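PDB 5K3H: acyl-coenzyme A oxidase acox-1.1 from Caenorhabditis elegans, which catalyses the FAD-dependent first step of peroxisomal beta-oxidation, desaturating acyl-CoA thioesters to (2E)-enoyl-CoA while reducing O2 to hydrogen peroxide. Local coordinates for residues E19-A31 with R608-F620. Sequence-based numbering, arbitrary orientation.
Sequences ERLTATFDTHAMA and RPNAVSLLDSWEF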
loop_
_atom_site.group_PDB
_atom_site.type_symbol
_atom_site.label_atom_id
_atom_site.label_comp_id
_atom_site.label_asym_id
_atom_site.label_seq_id
_atom_site.Cartn_x
_atom_site.Cartn_y
_atom_site.Cartn_z
ATOM N N GLU B 19 2.020 13.459 26.449
ATOM C CA GLU B 19 2.552 12.146 26.102
ATOM C C GLU B 19 4.071 12.091 26.211
ATOM O O GLU B 19 4.641 10.996 26.292
ATOM C CB GLU B 19 2.122 11.749 24.693
ATOM C CG GLU B 19 0.616 11.584 24.511
ATOM C CD GLU B 19 0.045 10.540 25.450
ATOM O OE1 GLU B 19 0.751 9.522 25.727
ATOM O OE2 GLU B 19 -1.107 10.746 25.926
ATOM N N ARG B 20 4.739 13.238 26.177
ATOM C CA ARG B 20 6.185 13.276 26.297
ATOM C C ARG B 20 6.642 13.299 27.746
ATOM O O ARG B 20 7.698 12.727 28.066
ATOM C CB ARG B 20 6.732 14.487 25.529
ATOM C CG ARG B 20 6.559 14.337 24.000
ATOM C CD ARG B 20 6.995 15.581 23.206
ATOM N NE ARG B 20 7.279 15.276 21.797
ATOM C CZ ARG B 20 7.078 16.121 20.786
ATOM N NH1 ARG B 20 6.585 17.336 20.983
ATOM N NH2 ARG B 20 7.393 15.761 19.564
ATOM N N LEU B 21 5.841 13.903 28.633
ATOM C CA LEU B 21 6.213 14.022 30.041
ATOM C C LEU B 21 6.279 12.683 30.755
ATOM O O LEU B 21 6.948 12.590 31.787
ATOM C CB LEU B 21 5.236 14.952 30.767
ATOM C CG LEU B 21 5.397 16.431 30.391
ATOM C CD1 LEU B 21 4.280 17.254 31.001
ATOM C CD2 LEU B 21 6.758 16.942 30.808
ATOM N N THR B 22 5.637 11.639 30.220
ATOM C CA THR B 22 5.654 10.313 30.824
ATOM C C THR B 22 6.899 9.499 30.441
ATOM O O THR B 22 7.032 8.342 30.874
ATOM C CB THR B 22 4.354 9.563 30.462
ATOM O OG1 THR B 22 4.157 9.526 29.039
ATOM C CG2 THR B 22 3.124 10.221 31.118
ATOM N N ALA B 23 7.844 10.073 29.695
ATOM C CA ALA B 23 9.073 9.342 29.376
ATOM C C ALA B 23 9.803 8.916 30.645
ATOM O O ALA B 23 9.933 9.688 31.597
ATOM C CB ALA B 23 10.003 10.188 28.502
ATOM N N THR B 24 10.300 7.679 30.642
ATOM C CA THR B 24 11.110 7.132 31.719
ATOM C C THR B 24 12.589 7.084 31.367
ATOM O O THR B 24 13.367 6.460 32.104
ATOM C CB THR B 24 10.663 5.723 32.009
ATOM O OG1 THR B 24 11.023 4.931 30.875
ATOM C CG2 THR B 24 9.163 5.672 32.174
ATOM N N PHE B 25 12.989 7.699 30.247
ATOM C CA PHE B 25 14.369 7.653 29.791
ATOM C C PHE B 25 14.684 8.924 29.019
ATOM O O PHE B 25 13.791 9.615 28.505
ATOM C CB PHE B 25 14.645 6.420 28.907
ATOM C CG PHE B 25 13.852 6.398 27.623
ATOM C CD1 PHE B 25 12.577 5.846 27.583
ATOM C CD2 PHE B 25 14.380 6.934 26.454
ATOM C CE1 PHE B 25 11.849 5.849 26.426
ATOM C CE2 PHE B 25 13.655 6.942 25.283
ATOM C CZ PHE B 25 12.405 6.395 25.258
ATOM N N ASP B 26 15.990 9.183 28.910
ATOM C CA ASP B 26 16.541 10.360 28.242
ATOM C C ASP B 26 16.638 10.102 26.734
ATOM O O ASP B 26 17.397 9.235 26.293
ATOM C CB ASP B 26 17.914 10.635 28.865
ATOM C CG ASP B 26 18.683 11.747 28.180
ATOM O OD1 ASP B 26 18.158 12.411 27.257
ATOM O OD2 ASP B 26 19.862 11.953 28.559
ATOM N N THR B 27 15.925 10.893 25.936
ATOM C CA THR B 27 15.862 10.593 24.507
ATOM C C THR B 27 17.175 10.898 23.786
ATOM O O THR B 27 17.442 10.282 22.745
ATOM C CB THR B 27 14.691 11.341 23.831
ATOM O OG1 THR B 27 14.844 12.762 23.965
ATOM C CG2 THR B 27 13.351 10.932 24.436
ATOM N N HIS B 28 18.017 11.796 24.321
ATOM C CA HIS B 28 19.370 11.940 23.773
ATOM C C HIS B 28 20.143 10.633 23.904
ATOM O O HIS B 28 20.935 10.287 23.018
ATOM C CB HIS B 28 20.159 13.052 24.488
ATOM C CG HIS B 28 19.801 14.450 24.083
ATOM N ND1 HIS B 28 19.025 14.742 22.981
ATOM C CD2 HIS B 28 20.121 15.640 24.646
ATOM C CE1 HIS B 28 18.882 16.053 22.883
ATOM N NE2 HIS B 28 19.538 16.620 23.879
ATOM N N ALA B 29 19.968 9.930 25.040
ATOM C CA ALA B 29 20.667 8.671 25.292
ATOM C C ALA B 29 20.123 7.551 24.422
ATOM O O ALA B 29 20.884 6.699 23.939
ATOM C CB ALA B 29 20.557 8.297 26.773
ATOM N N MET B 30 18.812 7.554 24.186
ATOM C CA MET B 30 18.232 6.589 23.255
ATOM C C MET B 30 18.677 6.873 21.832
ATOM O O MET B 30 18.901 5.937 21.060
ATOM C CB MET B 30 16.698 6.612 23.337
ATOM C CG MET B 30 16.013 5.507 22.529
ATOM S SD MET B 30 16.435 3.853 23.128
ATOM C CE MET B 30 15.228 3.639 24.454
ATOM N N ALA B 31 18.767 8.158 21.451
ATOM C CA ALA B 31 19.302 8.510 20.133
ATOM C C ALA B 31 20.712 7.953 19.925
ATOM O O ALA B 31 21.014 7.409 18.858
ATOM C CB ALA B 31 19.288 10.025 19.942
ATOM N N ARG B 608 2.868 2.482 26.052
ATOM C CA ARG B 608 2.204 3.748 25.743
ATOM C C ARG B 608 2.891 4.991 26.316
ATOM O O ARG B 608 3.231 5.889 25.525
ATOM C CB ARG B 608 0.737 3.659 26.188
ATOM C CG ARG B 608 -0.148 4.820 25.760
ATOM C CD ARG B 608 -0.173 5.878 26.819
ATOM N NE ARG B 608 -0.966 7.063 26.495
ATOM C CZ ARG B 608 -2.293 7.139 26.669
ATOM N NH1 ARG B 608 -2.972 6.082 27.109
ATOM N NH2 ARG B 608 -2.947 8.266 26.398
ATOM N N PRO B 609 3.171 5.100 27.628
ATOM C CA PRO B 609 3.802 6.337 28.134
ATOM C C PRO B 609 5.135 6.645 27.484
ATOM O O PRO B 609 5.581 7.800 27.506
ATOM C CB PRO B 609 3.995 6.063 29.633
ATOM C CG PRO B 609 3.256 4.851 29.938
ATOM C CD PRO B 609 2.991 4.093 28.688
ATOM N N ASN B 610 5.793 5.646 26.915
ATOM C CA ASN B 610 7.083 5.831 26.288
ATOM C C ASN B 610 6.982 5.887 24.778
ATOM O O ASN B 610 8.013 6.057 24.111
ATOM C CB ASN B 610 8.041 4.702 26.692
ATOM C CG ASN B 610 8.781 5.001 27.969
ATOM O OD1 ASN B 610 9.099 6.170 28.265
ATOM N ND2 ASN B 610 9.060 3.961 28.743
ATOM N N ALA B 611 5.778 5.710 24.223
ATOM C CA ALA B 611 5.658 5.495 22.777
ATOM C C ALA B 611 6.112 6.726 21.987
ATOM O O ALA B 611 6.889 6.603 21.033
ATOM C CB ALA B 611 4.232 5.084 22.405
ATOM N N VAL B 612 5.599 7.915 22.337
ATOM C CA VAL B 612 6.023 9.138 21.649
ATOM C C VAL B 612 7.519 9.388 21.863
ATOM O O VAL B 612 8.230 9.799 20.936
ATOM C CB VAL B 612 5.161 10.344 22.095
ATOM C CG1 VAL B 612 5.748 11.651 21.587
ATOM C CG2 VAL B 612 3.723 10.200 21.570
ATOM N N SER B 613 8.036 9.101 23.066
ATOM C CA SER B 613 9.451 9.355 23.323
ATOM C C SER B 613 10.338 8.384 22.552
ATOM O O SER B 613 11.393 8.776 22.035
ATOM C CB SER B 613 9.729 9.298 24.817
ATOM O OG SER B 613 8.974 10.303 25.493
ATOM N N LEU B 614 9.904 7.130 22.415
ATOM C CA LEU B 614 10.646 6.157 21.613
ATOM C C LEU B 614 10.792 6.597 20.166
ATOM O O LEU B 614 11.807 6.296 19.526
ATOM C CB LEU B 614 9.954 4.786 21.651
ATOM C CG LEU B 614 10.088 3.994 22.951
ATOM C CD1 LEU B 614 9.061 2.907 22.984
ATOM C CD2 LEU B 614 11.522 3.422 23.103
ATOM N N LEU B 615 9.807 7.319 19.639
ATOM C CA LEU B 615 9.901 7.814 18.278
ATOM C C LEU B 615 10.623 9.153 18.207
ATOM O O LEU B 615 11.356 9.390 17.245
ATOM C CB LEU B 615 8.503 7.925 17.678
ATOM C CG LEU B 615 7.813 6.567 17.521
ATOM C CD1 LEU B 615 6.315 6.782 17.376
ATOM C CD2 LEU B 615 8.390 5.774 16.331
ATOM N N ASP B 616 10.439 10.029 19.208
ATOM C CA ASP B 616 11.240 11.249 19.281
ATOM C C ASP B 616 12.733 10.953 19.318
ATOM O O ASP B 616 13.532 11.787 18.897
ATOM C CB ASP B 616 10.917 12.075 20.524
ATOM C CG ASP B 616 9.616 12.810 20.429
ATOM O OD1 ASP B 616 9.147 13.110 19.300
ATOM O OD2 ASP B 616 9.086 13.155 21.521
ATOM N N SER B 617 13.128 9.812 19.884
ATOM C CA SER B 617 14.546 9.502 20.021
ATOM C C SER B 617 15.246 9.351 18.682
ATOM O O SER B 617 16.480 9.369 18.643
ATOM C CB SER B 617 14.737 8.248 20.869
ATOM O OG SER B 617 14.281 8.465 22.203
ATOM N N TRP B 618 14.506 9.148 17.588
ATOM C CA TRP B 618 15.147 9.140 16.277
ATOM C C TRP B 618 15.529 10.543 15.812
ATOM O O TRP B 618 16.277 10.673 14.833
ATOM C CB TRP B 618 14.225 8.476 15.272
ATOM C CG TRP B 618 14.085 7.053 15.551
ATOM C CD1 TRP B 618 13.423 6.493 16.597
ATOM C CD2 TRP B 618 14.608 5.981 14.780
ATOM N NE1 TRP B 618 13.508 5.125 16.534
ATOM C CE2 TRP B 618 14.233 4.786 15.419
ATOM C CE3 TRP B 618 15.350 5.909 13.604
ATOM C CZ2 TRP B 618 14.570 3.533 14.919
ATOM C CZ3 TRP B 618 15.690 4.652 13.106
ATOM C CH2 TRP B 618 15.294 3.486 13.767
ATOM N N GLU B 619 14.978 11.567 16.462
ATOM C CA GLU B 619 15.345 12.966 16.304
ATOM C C GLU B 619 15.331 13.399 14.838
ATOM O O GLU B 619 16.356 13.747 14.248
ATOM C CB GLU B 619 16.685 13.213 16.995
ATOM C CG GLU B 619 16.540 13.020 18.491
ATOM C CD GLU B 619 17.759 13.410 19.238
ATOM O OE1 GLU B 619 18.875 13.207 18.702
ATOM O OE2 GLU B 619 17.606 13.936 20.351
ATOM N N PHE B 620 14.115 13.380 14.273
ATOM C CA PHE B 620 13.844 13.921 12.941
ATOM C C PHE B 620 13.272 15.328 13.071
ATOM O O PHE B 620 12.206 15.518 13.675
ATOM C CB PHE B 620 12.860 13.049 12.177
ATOM C CG PHE B 620 13.287 11.632 12.040
ATOM C CD1 PHE B 620 14.562 11.312 11.564
ATOM C CD2 PHE B 620 12.422 10.606 12.353
ATOM C CE1 PHE B 620 14.958 10.006 11.427
ATOM C CE2 PHE B 620 12.825 9.295 12.222
ATOM C CZ PHE B 620 14.096 9.007 11.761
HETATM O O HOH W 1 6.770 9.231 25.847
#
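Arg-20 and Asp-616 meet side-on, NE 2.8 Å from OD2 and NH2 3.2 Å from OD1, the guanidinium and carboxylate planes 39° apart. The arginine chain runs extended from CG to NE (chi2 175°), which carries the charged group past Val-612, whose CG1 packs on Arg-20 CG. A leucine in place of Arg-20 would probably leave the buried Asp-616 carboxylate without its two-pronged mate. A second side-on pair joins Arg-608 to Glu-19: NE reaches OE1 and NH2 reaches OE2, both at 3.1 Å, in flatter alignment. Next to this bridge along the chain, Thr-22 OG1 donates to Pro-609 O (2.7 Å), in the carbonyl plane and on a lone pair. Asn-610 engages Thr-24 twice, OD1 accepting from its backbone N while ND2 donates to OG1. Phe-25 brings its CZ to Leu-614 CD2 (3.8 Å), and its edge meets Ser-617 OG. The N-terminal helices 14-21 and 27-35, with the turn that joins them, thus dock along the end of helix 590-616 in the C-terminal helical region of an acyl-CoA oxidase, an example of how paired salt bridges can fix a terminal segment on a helix distant in sequence. Glu-619, just past that helix with positive phi, accepts from His-28 ND1 (3.1 Å) on the syn lone pair of OE2, ring and carboxylate planes 75° apart. In the second shell, Arg-315 and Asn-5 also bind Asp-616, Lys-333 pairs with Glu-19, Glu-336 with Arg-608 and Arg-45 with Glu-619. The Arg-608 side chain touches Gln-341, an FAD-binding residue of helix 338-367.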